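Local coordinates for 457aa long hypothetical protein (Pyrococcus horikoshii, PDB 2CSU) that is of unknown function but combines a CoA-binding Rossmann-like domain with two flavodoxin-like domains of the succinyl-CoA ligase type, at residues P291-A302 with N368-P379; T359-P367 with V397-V406. All coordinates share one frame; numbering follows the deposited sequence.

Interaction 1: P291-A302 with N368-P379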
loop_
_atom_site.group_PDB
_atom_site.type_symbol
_atom_site.label_atom_id
_atom_site.label_comp_id
_atom_site.label_asym_id
_atom_site.label_seq_id
_atom_site.Cartn_x
_atom_site.Cartn_y
_atom_site.Cartn_z
ATOM N N PRO A 291 7.922 -19.204 -15.322
ATOM C CA PRO A 291 8.340 -18.757 -16.655
ATOM C C PRO A 291 9.533 -19.534 -17.206
ATOM O O PRO A 291 10.444 -19.899 -16.460
ATOM C CB PRO A 291 8.673 -17.292 -16.423
ATOM C CG PRO A 291 9.254 -17.318 -15.036
ATOM C CD PRO A 291 8.266 -18.190 -14.308
ATOM N N ARG A 292 9.528 -19.776 -18.515
ATOM C CA ARG A 292 10.617 -20.509 -19.143
ATOM C C ARG A 292 11.755 -19.561 -19.528
ATOM O O ARG A 292 12.779 -19.959 -20.068
ATOM C CB ARG A 292 10.088 -21.185 -20.416
ATOM C CG ARG A 292 8.998 -22.225 -20.160
ATOM C CD ARG A 292 8.846 -23.179 -21.355
ATOM N NE ARG A 292 8.128 -22.521 -22.457
ATOM C CZ ARG A 292 8.859 -21.911 -23.409
ATOM N NH1 ARG A 292 10.176 -21.892 -23.324
ATOM N NH2 ARG A 292 8.250 -21.339 -24.455
ATOM N N GLY A 293 11.574 -18.283 -19.220
ATOM C CA GLY A 293 12.590 -17.294 -19.519
ATOM C C GLY A 293 12.320 -16.026 -18.737
ATOM O O GLY A 293 11.395 -15.984 -17.925
ATOM N N ASN A 294 13.108 -14.985 -18.982
ATOM C CA ASN A 294 12.928 -13.733 -18.265
ATOM C C ASN A 294 12.479 -12.588 -19.173
ATOM O O ASN A 294 12.656 -11.419 -18.829
ATOM C CB ASN A 294 14.235 -13.327 -17.583
ATOM C CG ASN A 294 15.277 -12.838 -18.578
ATOM O OD1 ASN A 294 15.400 -13.376 -19.677
ATOM N ND2 ASN A 294 16.032 -11.816 -18.193
ATOM N N LYS A 295 11.915 -12.916 -20.329
ATOM C CA LYS A 295 11.461 -11.892 -21.264
ATOM C C LYS A 295 9.973 -11.633 -21.022
ATOM O O LYS A 295 9.122 -12.491 -21.264
ATOM C CB LYS A 295 11.709 -12.348 -22.704
ATOM C CG LYS A 295 13.188 -12.546 -23.041
ATOM C CD LYS A 295 13.983 -11.256 -22.867
ATOM C CE LYS A 295 15.467 -11.447 -23.178
ATOM N NZ LYS A 295 16.130 -12.426 -22.265
ATOM N N VAL A 296 9.668 -10.434 -20.553
ATOM C CA VAL A 296 8.300 -10.095 -20.225
ATOM C C VAL A 296 7.629 -9.192 -21.237
ATOM O O VAL A 296 8.279 -8.377 -21.895
ATOM C CB VAL A 296 8.251 -9.413 -18.837
ATOM C CG1 VAL A 296 6.818 -9.236 -18.371
ATOM C CG2 VAL A 296 9.045 -10.230 -17.844
ATOM N N ALA A 297 6.318 -9.355 -21.361
ATOM C CA ALA A 297 5.531 -8.516 -22.249
ATOM C C ALA A 297 4.639 -7.662 -21.361
ATOM O O ALA A 297 3.945 -8.175 -20.471
ATOM C CB ALA A 297 4.677 -9.360 -23.173
ATOM N N ILE A 298 4.663 -6.358 -21.599
ATOM C CA ILE A 298 3.834 -5.436 -20.843
ATOM C C ILE A 298 2.705 -4.890 -21.715
ATOM O O ILE A 298 2.962 -4.331 -22.782
ATOM C CB ILE A 298 4.628 -4.213 -20.343
ATOM C CG1 ILE A 298 5.767 -4.645 -19.410
ATOM C CG2 ILE A 298 3.684 -3.256 -19.626
ATOM C CD1 ILE A 298 6.742 -3.519 -19.109
HETATM N N MSE A 299 1.460 -5.065 -21.273
HETATM C CA MSE A 299 0.320 -4.499 -22.002
HETATM C C MSE A 299 -0.360 -3.519 -21.031
HETATM O O MSE A 299 -0.516 -3.815 -19.844
HETATM C CB MSE A 299 -0.645 -5.597 -22.485
HETATM C CG MSE A 299 -0.980 -6.706 -21.484
HETATM SE SE MSE A 299 -2.037 -8.008 -22.213
HETATM C CE MSE A 299 -3.516 -7.258 -21.998
ATOM N N THR A 300 -0.759 -2.350 -21.522
ATOM C CA THR A 300 -1.363 -1.355 -20.641
ATOM C C THR A 300 -2.301 -0.399 -21.377
ATOM O O THR A 300 -2.247 -0.289 -22.611
ATOM C CB THR A 300 -0.257 -0.498 -19.963
ATOM O OG1 THR A 300 -0.847 0.424 -19.052
ATOM C CG2 THR A 300 0.523 0.310 -21.018
ATOM N N ASN A 301 -3.153 0.289 -20.613
ATOM C CA ASN A 301 -4.077 1.271 -21.179
ATOM C C ASN A 301 -3.637 2.665 -20.748
ATOM O O ASN A 301 -4.300 3.656 -21.017
ATOM C CB ASN A 301 -5.522 0.982 -20.722
ATOM C CG ASN A 301 -5.770 1.304 -19.252
ATOM O OD1 ASN A 301 -4.860 1.266 -18.416
ATOM N ND2 ASN A 301 -7.027 1.600 -18.927
ATOM N N ALA A 302 -2.488 2.722 -20.086
ATOM C CA ALA A 302 -1.923 3.969 -19.589
ATOM C C ALA A 302 -0.399 3.941 -19.683
ATOM O O ALA A 302 0.248 3.064 -19.105
ATOM C CB ALA A 302 -2.344 4.183 -18.140
ATOM N N ASN A 368 8.265 -15.253 -28.103
ATOM C CA ASN A 368 9.319 -14.566 -27.358
ATOM C C ASN A 368 8.875 -14.024 -26.010
ATOM O O ASN A 368 9.672 -13.436 -25.282
ATOM C CB ASN A 368 9.908 -13.424 -28.190
ATOM C CG ASN A 368 10.690 -13.922 -29.388
ATOM O OD1 ASN A 368 11.474 -14.860 -29.284
ATOM N ND2 ASN A 368 10.485 -13.285 -30.536
ATOM N N VAL A 369 7.601 -14.210 -25.686
ATOM C CA VAL A 369 7.064 -13.741 -24.415
ATOM C C VAL A 369 7.073 -14.891 -23.413
ATOM O O VAL A 369 6.526 -15.963 -23.679
ATOM C CB VAL A 369 5.619 -13.215 -24.578
ATOM C CG1 VAL A 369 5.060 -12.782 -23.226
ATOM C CG2 VAL A 369 5.604 -12.036 -25.551
ATOM N N ASP A 370 7.711 -14.670 -22.268
ATOM C CA ASP A 370 7.783 -15.688 -21.224
ATOM C C ASP A 370 6.800 -15.366 -20.104
ATOM O O ASP A 370 6.363 -16.252 -19.369
ATOM C CB ASP A 370 9.198 -15.748 -20.658
ATOM C CG ASP A 370 10.211 -16.186 -21.693
ATOM O OD1 ASP A 370 11.376 -15.738 -21.620
ATOM O OD2 ASP A 370 9.824 -16.985 -22.575
HETATM N N MSE A 371 6.462 -14.088 -19.989
HETATM C CA MSE A 371 5.554 -13.632 -18.956
HETATM C C MSE A 371 4.751 -12.432 -19.454
HETATM O O MSE A 371 5.253 -11.626 -20.225
HETATM C CB MSE A 371 6.364 -13.260 -17.708
HETATM C CG MSE A 371 5.547 -13.101 -16.435
HETATM SE SE MSE A 371 6.605 -13.120 -14.972
HETATM C CE MSE A 371 6.835 -11.541 -14.799
ATOM N N LEU A 372 3.505 -12.321 -19.015
ATOM C CA LEU A 372 2.649 -11.216 -19.420
ATOM C C LEU A 372 2.187 -10.415 -18.204
ATOM O O LEU A 372 1.605 -10.961 -17.270
ATOM C CB LEU A 372 1.434 -11.758 -20.189
ATOM C CG LEU A 372 0.408 -10.797 -20.805
ATOM C CD1 LEU A 372 1.101 -9.958 -21.868
ATOM C CD2 LEU A 372 -0.733 -11.541 -21.431
ATOM N N ILE A 373 2.472 -9.121 -18.214
ATOM C CA ILE A 373 1.997 -8.184 -17.196
ATOM C C ILE A 373 0.884 -7.275 -17.727
ATOM O O ILE A 373 1.080 -6.450 -18.609
ATOM C CB ILE A 373 3.185 -7.340 -16.727
ATOM C CG1 ILE A 373 4.125 -8.191 -15.869
ATOM C CG2 ILE A 373 2.688 -6.165 -15.862
ATOM C CD1 ILE A 373 5.286 -7.377 -15.294
ATOM N N ALA A 374 -0.328 -7.482 -17.180
ATOM C CA ALA A 374 -1.451 -6.644 -17.610
ATOM C C ALA A 374 -1.686 -5.444 -16.675
ATOM O O ALA A 374 -1.987 -5.581 -15.498
ATOM C CB ALA A 374 -2.706 -7.521 -17.658
ATOM N N ILE A 375 -1.511 -4.230 -17.244
ATOM C CA ILE A 375 -1.714 -3.005 -16.461
ATOM C C ILE A 375 -2.968 -2.241 -16.918
ATOM O O ILE A 375 -3.166 -1.951 -18.096
ATOM C CB ILE A 375 -0.477 -2.118 -16.645
ATOM C CG1 ILE A 375 0.774 -2.837 -16.127
ATOM C CG2 ILE A 375 -0.640 -0.810 -15.845
ATOM C CD1 ILE A 375 2.054 -2.041 -16.394
ATOM N N CYS A 376 -3.858 -1.933 -15.950
ATOM C CA CYS A 376 -5.061 -1.254 -16.350
ATOM C C CYS A 376 -5.470 -0.230 -15.310
ATOM O O CYS A 376 -5.778 -0.537 -14.167
ATOM C CB CYS A 376 -6.170 -2.294 -16.470
ATOM S SG CYS A 376 -7.786 -1.537 -16.765
ATOM N N VAL A 377 -5.391 1.035 -15.727
ATOM C CA VAL A 377 -6.161 2.017 -15.010
ATOM C C VAL A 377 -7.632 1.856 -15.406
ATOM O O VAL A 377 -8.004 1.884 -16.573
ATOM C CB VAL A 377 -5.646 3.397 -15.401
ATOM C CG1 VAL A 377 -6.410 4.459 -14.617
ATOM C CG2 VAL A 377 -4.167 3.505 -15.081
ATOM N N VAL A 378 -8.467 1.576 -14.391
ATOM C CA VAL A 378 -9.870 1.315 -14.685
ATOM C C VAL A 378 -10.622 2.597 -15.049
ATOM O O VAL A 378 -10.748 3.533 -14.269
ATOM C CB VAL A 378 -10.506 0.644 -13.468
ATOM C CG1 VAL A 378 -12.013 0.485 -13.692
ATOM C CG2 VAL A 378 -9.892 -0.726 -13.265
ATOM N N PRO A 379 -11.124 2.634 -16.299
ATOM C CA PRO A 379 -11.833 3.793 -16.809
ATOM C C PRO A 379 -13.264 3.837 -16.285
ATOM O O PRO A 379 -13.922 2.820 -16.106
ATOM C CB PRO A 379 -11.837 3.682 -18.330
ATOM C CG PRO A 379 -11.862 2.174 -18.598
ATOM C CD PRO A 379 -11.084 1.593 -17.320
HETATM O O HOH W 1 7.591 -18.976 -19.939
#
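With chi1 at 72°, CG of Asn-301 stands between its own backbone N and carbonyl carbon, and this turns the amide onto the backbone of Val-377. ND2 donates to Val-377 O at 2.6 Å along a lone pair, the acceptor lying almost in the amide plane, while OD1 takes the N-H of Val-377 at 2.8 Å in a more bent bond. Gripped through both of its polar atoms by the backbone of one residue, the amide carries on the pairing where the backbone bond from Asn-301 N to Ile-375 O is already weak. Met-299, present as selenomethionine, has CG between its backbone N and carbonyl carbon (chi1 44°), where CG lies by Leu-372 CD1; SE rests 3.7 Å from the same methyl and also near CD2. Before this end, strands 295-300 and 371-377 run parallel: Ala-297 and Met-299 donate to Met-371 O and Ile-373 O, and their own carbonyls receive the N-H groups of Ile-373 and Ile-375. Ala-297 CB is packed tightly on Val-369 CG1, at 3.4 Å. On the other face, CG1 of Val-296 lies 3.8 Å from Ile-373 CG1, and Ile-298 CG2 meets Ile-375 CD1. At the beginning of the ladder, Lys-295 O accepts from Asp-370 N at 2.8 Å. The pair forms the middle of the sheet in the flavodoxin-like ligase-CoA domain, with 319-320 and 344-346 beside strand 295-300 and 406-411 beside strand 371-377. Helices 303-314 and 434-450 pack on the Val-296 and Ile-298 face, and helices 353-365 and 388-400 on the Ala-297 and Met-299 face.

Interaction 2: T359-P367 with V397-V406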
loop_
_atom_site.group_PDB
_atom_site.type_symbol
_atom_site.label_atom_id
_atom_site.label_comp_id
_atom_site.label_asym_id
_atom_site.label_seq_id
_atom_site.Cartn_x
_atom_site.Cartn_y
_atom_site.Cartn_z
ATOM N N THR A 359 -5.216 -8.412 -27.289
ATOM C CA THR A 359 -3.805 -8.130 -27.041
ATOM C C THR A 359 -3.130 -9.181 -26.143
ATOM O O THR A 359 -2.000 -9.597 -26.406
ATOM C CB THR A 359 -3.627 -6.736 -26.401
ATOM O OG1 THR A 359 -4.158 -5.736 -27.282
ATOM C CG2 THR A 359 -2.159 -6.453 -26.160
ATOM N N ALA A 360 -3.824 -9.609 -25.094
ATOM C CA ALA A 360 -3.276 -10.601 -24.170
ATOM C C ALA A 360 -3.045 -11.927 -24.891
ATOM O O ALA A 360 -2.000 -12.568 -24.717
ATOM C CB ALA A 360 -4.225 -10.795 -22.986
ATOM N N LYS A 361 -4.025 -12.323 -25.700
ATOM C CA LYS A 361 -3.961 -13.554 -26.484
ATOM C C LYS A 361 -2.747 -13.479 -27.407
ATOM O O LYS A 361 -1.904 -14.383 -27.432
ATOM C CB LYS A 361 -5.251 -13.704 -27.306
ATOM C CG LYS A 361 -5.324 -14.944 -28.194
ATOM C CD LYS A 361 -6.761 -15.186 -28.694
ATOM C CE LYS A 361 -6.783 -15.860 -30.066
ATOM N NZ LYS A 361 -8.171 -16.088 -30.585
ATOM N N LEU A 362 -2.661 -12.384 -28.151
ATOM C CA LEU A 362 -1.559 -12.159 -29.071
ATOM C C LEU A 362 -0.204 -12.170 -28.376
ATOM O O LEU A 362 0.750 -12.758 -28.888
ATOM C CB LEU A 362 -1.743 -10.822 -29.799
ATOM C CG LEU A 362 -2.693 -10.804 -30.996
ATOM C CD1 LEU A 362 -3.080 -9.378 -31.349
ATOM C CD2 LEU A 362 -2.005 -11.493 -32.167
ATOM N N LEU A 363 -0.103 -11.503 -27.225
ATOM C CA LEU A 363 1.164 -11.472 -26.498
ATOM C C LEU A 363 1.521 -12.843 -25.928
ATOM O O LEU A 363 2.678 -13.258 -25.993
ATOM C CB LEU A 363 1.123 -10.434 -25.372
ATOM C CG LEU A 363 1.165 -8.972 -25.809
ATOM C CD1 LEU A 363 0.924 -8.064 -24.608
ATOM C CD2 LEU A 363 2.507 -8.682 -26.456
ATOM N N LEU A 364 0.532 -13.542 -25.376
ATOM C CA LEU A 364 0.767 -14.872 -24.812
ATOM C C LEU A 364 1.099 -15.911 -25.890
ATOM O O LEU A 364 1.634 -16.976 -25.591
ATOM C CB LEU A 364 -0.459 -15.342 -24.017
ATOM C CG LEU A 364 -0.777 -14.663 -22.677
ATOM C CD1 LEU A 364 -2.140 -15.104 -22.198
ATOM C CD2 LEU A 364 0.281 -15.008 -21.641
ATOM N N GLN A 365 0.776 -15.604 -27.142
ATOM C CA GLN A 365 1.048 -16.531 -28.238
ATOM C C GLN A 365 2.400 -16.262 -28.887
ATOM O O GLN A 365 2.967 -17.133 -29.559
ATOM C CB GLN A 365 -0.065 -16.453 -29.290
ATOM C CG GLN A 365 -1.253 -17.355 -28.987
ATOM C CD GLN A 365 -2.442 -17.110 -29.913
ATOM O OE1 GLN A 365 -3.520 -17.666 -29.706
ATOM N NE2 GLN A 365 -2.249 -16.270 -30.934
ATOM N N ASP A 366 2.919 -15.056 -28.689
ATOM C CA ASP A 366 4.212 -14.714 -29.256
ATOM C C ASP A 366 5.241 -15.610 -28.585
ATOM O O ASP A 366 5.327 -15.675 -27.359
ATOM C CB ASP A 366 4.541 -13.242 -29.010
ATOM C CG ASP A 366 5.675 -12.743 -29.885
ATOM O OD1 ASP A 366 6.842 -13.070 -29.596
ATOM O OD2 ASP A 366 5.398 -12.024 -30.872
ATOM N N PRO A 367 6.035 -16.327 -29.389
ATOM C CA PRO A 367 7.065 -17.235 -28.882
ATOM C C PRO A 367 8.177 -16.578 -28.071
ATOM O O PRO A 367 8.951 -17.272 -27.420
ATOM C CB PRO A 367 7.598 -17.888 -30.155
ATOM C CG PRO A 367 7.464 -16.769 -31.165
ATOM C CD PRO A 367 6.075 -16.255 -30.861
ATOM N N VAL A 397 -6.330 -15.749 -21.176
ATOM C CA VAL A 397 -5.505 -16.767 -20.517
ATOM C C VAL A 397 -6.182 -18.131 -20.631
ATOM O O VAL A 397 -5.543 -19.146 -20.941
ATOM C CB VAL A 397 -5.298 -16.448 -19.008
ATOM C CG1 VAL A 397 -4.553 -17.602 -18.325
ATOM C CG2 VAL A 397 -4.517 -15.136 -18.842
ATOM N N LYS A 398 -7.487 -18.144 -20.383
ATOM C CA LYS A 398 -8.254 -19.384 -20.447
ATOM C C LYS A 398 -8.274 -19.995 -21.856
ATOM O O LYS A 398 -8.601 -21.157 -22.057
ATOM C CB LYS A 398 -9.685 -19.082 -19.998
ATOM C CG LYS A 398 -10.480 -20.354 -19.709
ATOM C CD LYS A 398 -11.993 -20.132 -19.804
ATOM C CE LYS A 398 -12.798 -21.211 -19.066
ATOM N NZ LYS A 398 -13.894 -20.585 -18.335
ATOM N N GLU A 399 -7.956 -19.155 -22.862
ATOM C CA GLU A 399 -8.071 -19.651 -24.228
ATOM C C GLU A 399 -6.757 -20.268 -24.717
ATOM O O GLU A 399 -6.679 -21.446 -25.045
ATOM C CB GLU A 399 -8.479 -18.483 -25.129
ATOM C CG GLU A 399 -9.677 -18.827 -26.016
ATOM C CD GLU A 399 -9.659 -17.952 -27.249
ATOM O OE1 GLU A 399 -8.647 -17.924 -27.930
ATOM O OE2 GLU A 399 -10.669 -17.309 -27.523
ATOM N N VAL A 400 -5.711 -19.419 -24.795
ATOM C CA VAL A 400 -4.413 -19.922 -25.238
ATOM C C VAL A 400 -3.997 -21.148 -24.429
ATOM O O VAL A 400 -3.430 -22.109 -24.934
ATOM C CB VAL A 400 -3.368 -18.819 -25.061
ATOM C CG1 VAL A 400 -2.011 -19.310 -25.562
ATOM C CG2 VAL A 400 -3.778 -17.604 -25.871
ATOM N N ASN A 401 -4.250 -21.058 -23.113
ATOM C CA ASN A 401 -4.000 -22.197 -22.242
ATOM C C ASN A 401 -2.590 -22.755 -22.371
ATOM O O ASN A 401 -2.361 -23.958 -22.433
ATOM C CB ASN A 401 -5.029 -23.275 -22.553
ATOM C CG ASN A 401 -6.044 -23.317 -21.442
ATOM O OD1 ASN A 401 -5.715 -23.265 -20.262
ATOM N ND2 ASN A 401 -7.325 -23.337 -21.848
ATOM N N ASN A 402 -1.618 -21.834 -22.458
ATOM C CA ASN A 402 -0.253 -22.268 -22.251
ATOM C C ASN A 402 0.088 -22.185 -20.768
ATOM O O ASN A 402 -0.777 -22.086 -19.907
ATOM C CB ASN A 402 0.696 -21.392 -23.070
ATOM C CG ASN A 402 0.498 -19.942 -22.718
ATOM O OD1 ASN A 402 0.120 -19.592 -21.605
ATOM N ND2 ASN A 402 0.822 -19.075 -23.692
ATOM N N GLU A 403 1.362 -22.251 -20.375
ATOM C CA GLU A 403 1.625 -22.072 -18.954
ATOM C C GLU A 403 2.736 -21.069 -18.712
ATOM O O GLU A 403 3.646 -21.280 -17.920
ATOM C CB GLU A 403 2.006 -23.430 -18.363
ATOM C CG GLU A 403 0.779 -24.281 -18.022
ATOM C CD GLU A 403 0.584 -24.288 -16.521
ATOM O OE1 GLU A 403 1.526 -24.632 -15.807
ATOM O OE2 GLU A 403 -0.520 -23.966 -16.076
ATOM N N LYS A 404 2.382 -19.954 -19.336
ATOM C CA LYS A 404 3.113 -18.721 -19.106
ATOM C C LYS A 404 2.463 -17.913 -17.999
ATOM O O LYS A 404 1.277 -17.603 -18.051
ATOM C CB LYS A 404 3.196 -17.888 -20.388
ATOM C CG LYS A 404 3.983 -18.559 -21.516
ATOM C CD LYS A 404 3.795 -17.803 -22.820
ATOM C CE LYS A 404 4.482 -18.495 -23.992
ATOM N NZ LYS A 404 4.514 -17.572 -25.179
ATOM N N PRO A 405 3.244 -17.553 -16.980
ATOM C CA PRO A 405 2.708 -16.773 -15.865
ATOM C C PRO A 405 2.101 -15.454 -16.333
ATOM O O PRO A 405 2.624 -14.801 -17.240
ATOM C CB PRO A 405 3.933 -16.571 -14.974
ATOM C CG PRO A 405 5.063 -16.522 -15.963
ATOM C CD PRO A 405 4.713 -17.653 -16.900
ATOM N N VAL A 406 0.989 -15.077 -15.712
ATOM C CA VAL A 406 0.325 -13.815 -16.003
ATOM C C VAL A 406 0.125 -12.993 -14.732
ATOM O O VAL A 406 -0.437 -13.444 -13.742
ATOM C CB VAL A 406 -1.025 -14.129 -16.643
ATOM C CG1 VAL A 406 -1.796 -12.833 -16.881
ATOM C CG2 VAL A 406 -0.821 -14.839 -17.967
#
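Lys-361 reaches Glu-399 with a chain extended beyond CG, which is anti to the backbone N (chi1 179°), and its NZ forms a salt bridge with OE1 of Glu-399 at 3.3 Å, weak as a hydrogen bond. Tyr-357, one helical turn earlier, hydrogen-bonds through OH to both Lys-361 NZ and Glu-399 OE2 and so ties the pair together. Nearer the backbone, CG of Lys-361 lies 3.9 Å from CG2 of Val-400. Leu-364 fills the centre of the contact: CD1 meets Val-397 CG2 at 4.1 Å, and CD2 meets Val-406 CG2 at 3.8 Å, the last two side chains crossing at about a right angle. These helices, 353-365 and 388-400, lie on the same face of the mixed, largely parallel sheet, joined through strand 371-377 as in an alpha/beta flavodoxin-like fold. The carbonyl of Leu-364, in the last turn of its helix, accepts from Lys-404 NZ at 3.0 Å, the ammonium standing well above the carbonyl plane; Val-369 O takes a second bond from the same nitrogen. Asn-402 brings ND2 to 2.9 Å from Leu-364 O, while its OD1 accepts from Lys-404 N in an Asx turn. Further along, Gln-365 lays CG against both methyls of Val-400, and Asp-366 turns its carboxylate to Glu-324 N and Thr-327 OG1.

Interactions 1 and 2 belong to one flavodoxin-like ligase-CoA domain, their centres about 10 Å apart. Along the chain their segments alternate: strand 295-300, helix 353-365, strand 371-377, helix 388-400 and then the start of strand 406-411. Interaction 1 is a strand pair inside the sheet, and interaction 2 joins the two helices that flank strand 371-377 in sequence and cover one face of that sheet. They meet directly where Pro-405 O lies 3.2 Å from Leu-372 N, a probable hydrogen bond that begins the pairing with the next strand. Leu-363 and Leu-364 pack on Leu-372, so the helix layer rests directly on the strand pair. Ala-302 and Val-377 pack on Ala-160 of the second subunit.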